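Local coordinates for HMG box-containing protein 1 (Homo sapiens, PDB 3QVE) that represses transcription by binding the promoters of target genes, acting in control of the cell cycle and the Wnt pathway, at residues L61-E66 and K76-P81. Numbering follows the deposited sequence.
With EDO (1,2-ethanediol), chain G; SO4 (sulfate ion), chain D; EDO (1,2-ethanediol), chain I; EDO (1,2-ethanediol), chain N.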
loop_
_atom_site.group_PDB
_atom_site.type_symbol
_atom_site.label_atom_id
_atom_site.label_comp_id
_atom_site.label_asym_id
_atom_site.label_seq_id
_atom_site.Cartn_x
_atom_site.Cartn_y
_atom_site.Cartn_z
ATOM N N LEU A 61 -2.602 8.741 -0.889
ATOM C CA LEU A 61 -2.854 8.617 0.554
ATOM C C LEU A 61 -3.697 9.760 1.028
ATOM O O LEU A 61 -3.355 10.922 0.778
ATOM C CB LEU A 61 -1.524 8.634 1.314
ATOM C CG LEU A 61 -1.573 8.540 2.839
ATOM C CD1 LEU A 61 -2.081 7.156 3.214
ATOM C CD2 LEU A 61 -0.181 8.823 3.417
ATOM N N LEU A 62 -4.785 9.445 1.710
ATOM C CA LEU A 62 -5.692 10.434 2.233
ATOM C C LEU A 62 -5.593 10.562 3.756
ATOM O O LEU A 62 -5.897 11.622 4.313
ATOM C CB LEU A 62 -7.153 10.069 1.892
ATOM C CG LEU A 62 -7.601 10.049 0.426
ATOM C CD1 LEU A 62 -9.143 9.858 0.349
ATOM C CD2 LEU A 62 -7.147 11.295 -0.348
ATOM N N SER A 63 -5.270 9.479 4.427
ATOM C CA SER A 63 -5.298 9.448 5.883
ATOM C C SER A 63 -4.475 8.331 6.447
ATOM O O SER A 63 -4.239 7.309 5.764
ATOM C CB SER A 63 -6.728 9.366 6.418
ATOM O OG SER A 63 -7.267 8.084 6.253
ATOM N N HIS A 64 -3.997 8.513 7.689
ATOM C CA HIS A 64 -3.187 7.479 8.341
ATOM C C HIS A 64 -3.332 7.527 9.838
ATOM O O HIS A 64 -3.586 8.571 10.401
ATOM C CB HIS A 64 -1.697 7.631 7.967
ATOM C CG HIS A 64 -1.109 8.982 8.312
ATOM N ND1 HIS A 64 -0.585 9.277 9.557
ATOM C CD2 HIS A 64 -0.960 10.106 7.568
ATOM C CE1 HIS A 64 -0.172 10.542 9.567
ATOM N NE2 HIS A 64 -0.387 11.062 8.369
ATOM N N GLU A 65 -3.130 6.387 10.473
ATOM C CA GLU A 65 -3.098 6.300 11.912
ATOM C C GLU A 65 -2.315 5.029 12.232
ATOM O O GLU A 65 -2.001 4.238 11.355
ATOM C CB GLU A 65 -4.524 6.155 12.476
ATOM C CG GLU A 65 -5.235 4.891 12.004
ATOM C CD GLU A 65 -6.724 4.841 12.405
ATOM O OE1 GLU A 65 -7.242 5.837 12.858
ATOM O OE2 GLU A 65 -7.371 3.784 12.276
ATOM N N GLU A 66 -2.038 4.833 13.506
ATOM C CA GLU A 66 -1.285 3.718 14.024
ATOM C C GLU A 66 -2.142 3.052 15.033
ATOM O O GLU A 66 -2.931 3.707 15.724
ATOM C CB GLU A 66 -0.040 4.228 14.764
ATOM C CG GLU A 66 1.152 3.817 14.050
ATOM C CD GLU A 66 2.442 4.260 14.684
ATOM O OE1 GLU A 66 2.966 5.286 14.206
ATOM O OE2 GLU A 66 2.929 3.536 15.578
ATOM N N LYS A 76 -2.682 1.948 9.665
ATOM C CA LYS A 76 -3.919 1.845 8.946
ATOM C C LYS A 76 -4.011 3.069 8.090
ATOM O O LYS A 76 -3.931 4.187 8.593
ATOM C CB LYS A 76 -5.091 1.723 9.898
ATOM C CG LYS A 76 -5.144 0.331 10.554
ATOM C CD LYS A 76 -6.294 0.142 11.553
ATOM C CE LYS A 76 -7.593 -0.092 10.869
ATOM N NZ LYS A 76 -8.758 -0.057 11.807
ATOM N N LEU A 77 -4.154 2.838 6.798
ATOM C CA LEU A 77 -4.045 3.885 5.772
ATOM C C LEU A 77 -5.203 3.838 4.842
ATOM O O LEU A 77 -5.630 2.745 4.473
ATOM C CB LEU A 77 -2.789 3.645 4.924
ATOM C CG LEU A 77 -1.466 3.408 5.619
ATOM C CD1 LEU A 77 -0.352 2.983 4.593
ATOM C CD2 LEU A 77 -1.103 4.727 6.422
ATOM N N THR A 78 -5.656 4.998 4.355
ATOM C CA THR A 78 -6.755 5.012 3.378
ATOM C C THR A 78 -6.267 5.705 2.142
ATOM O O THR A 78 -5.664 6.775 2.201
ATOM C CB THR A 78 -8.033 5.694 3.929
ATOM O OG1 THR A 78 -8.551 4.879 4.974
ATOM C CG2 THR A 78 -9.139 5.840 2.818
ATOM N N PHE A 79 -6.515 5.058 1.015
ATOM C CA PHE A 79 -5.998 5.465 -0.288
ATOM C C PHE A 79 -7.139 5.719 -1.279
ATOM O O PHE A 79 -8.165 5.051 -1.225
ATOM C CB PHE A 79 -5.164 4.348 -0.897
ATOM C CG PHE A 79 -3.842 4.137 -0.229
ATOM C CD1 PHE A 79 -2.783 4.987 -0.471
ATOM C CD2 PHE A 79 -3.626 3.018 0.562
ATOM C CE1 PHE A 79 -1.542 4.778 0.118
ATOM C CE2 PHE A 79 -2.385 2.810 1.159
ATOM C CZ PHE A 79 -1.364 3.687 0.943
ATOM N N ASP A 80 -6.907 6.642 -2.208
ATOM C CA ASP A 80 -7.827 6.982 -3.286
ATOM C C ASP A 80 -7.224 6.618 -4.646
ATOM O O ASP A 80 -6.182 7.187 -5.026
ATOM C CB ASP A 80 -8.104 8.479 -3.196
ATOM C CG ASP A 80 -9.156 8.961 -4.191
ATOM O OD1 ASP A 80 -9.563 8.159 -5.006
ATOM O OD2 ASP A 80 -9.586 10.133 -4.122
ATOM N N PRO A 81 -7.855 5.693 -5.405
ATOM C CA PRO A 81 -7.329 5.330 -6.714
ATOM C C PRO A 81 -7.659 6.287 -7.835
ATOM O O PRO A 81 -7.196 6.079 -8.946
ATOM C CB PRO A 81 -8.007 4.006 -7.002
ATOM C CG PRO A 81 -9.319 4.147 -6.342
ATOM C CD PRO A 81 -9.032 4.873 -5.072
HETATM C C1 EDO G . -6.899 5.666 8.062
HETATM O O1 EDO G . -7.900 6.639 8.427
HETATM C C2 EDO G . -7.667 4.355 7.910
HETATM O O2 EDO G . -8.528 4.053 9.045
HETATM S S SO4 D . 0.953 14.365 7.028
HETATM O O1 SO4 D . 0.177 14.125 8.225
HETATM O O2 SO4 D . 0.412 15.399 6.175
HETATM O O3 SO4 D . 2.371 14.516 7.307
HETATM O O4 SO4 D . 0.867 13.159 6.252
HETATM C C1 EDO I . -3.903 8.661 -9.095
HETATM O O1 EDO I . -5.099 8.918 -9.836
HETATM C C2 EDO I . -4.061 9.283 -7.721
HETATM O O2 EDO I . -5.363 8.940 -7.238
HETATM C C1 EDO N . -12.417 -0.910 11.112
HETATM O O1 EDO N . -11.007 -1.134 11.018
HETATM C C2 EDO N . -13.188 -2.182 10.810
HETATM O O2 EDO N . -12.588 -3.265 11.530
HETATM O O HOH W 1 -9.540 2.509 12.821
#
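Two residues, Leu62 and Ser63, stand opposite the single Thr78, a classic beta bulge in the antiparallel hairpin of strands 59-69 and 72-80, within the main sheet of the AXH domain. Backbone bonds show how a hairpin absorbs the extra residue: Leu62 N reaches Thr78 O at 2.9 Å, almost straight, and Thr78 N returns to Ser63 O at 3.1 Å. Past the bulge the regular pattern resumes, with Glu65 and Lys76 exchanging two bonds, while Ser63 O and Lys76 O also receive CA-H contacts from Leu77 and His64.

Apolar packing occupies the face bearing Leu61, His64, Leu77 and Phe79. With CG anti to its backbone N (chi1 179°), Leu61 lays CD1 over one face of the Phe79 ring, 3.9 Å from CE1; Leu77 CD2 presses against His64 CB at 3.3 Å. Phe99 and Val91 continue this core around Leu77 and Phe79.

The face bearing Ser63, Glu65, Lys76 and Thr78 is polar. Glu65 and Lys76 extend alongside each other in the same direction, Glu65 CG 3.8 Å from Lys76 CB. One water joins the pair, donating to Glu65 OE2 at 2.6 Å and accepting from Lys76 NZ at 2.9 Å. An alanine in place of Lys76 would probably leave the Glu65 carboxylate without its nearby positive charge and without the water link to it, freer to turn. Glu65 OE2 and Lys76 NZ themselves stay 4.1 Å apart, too far for a salt bridge.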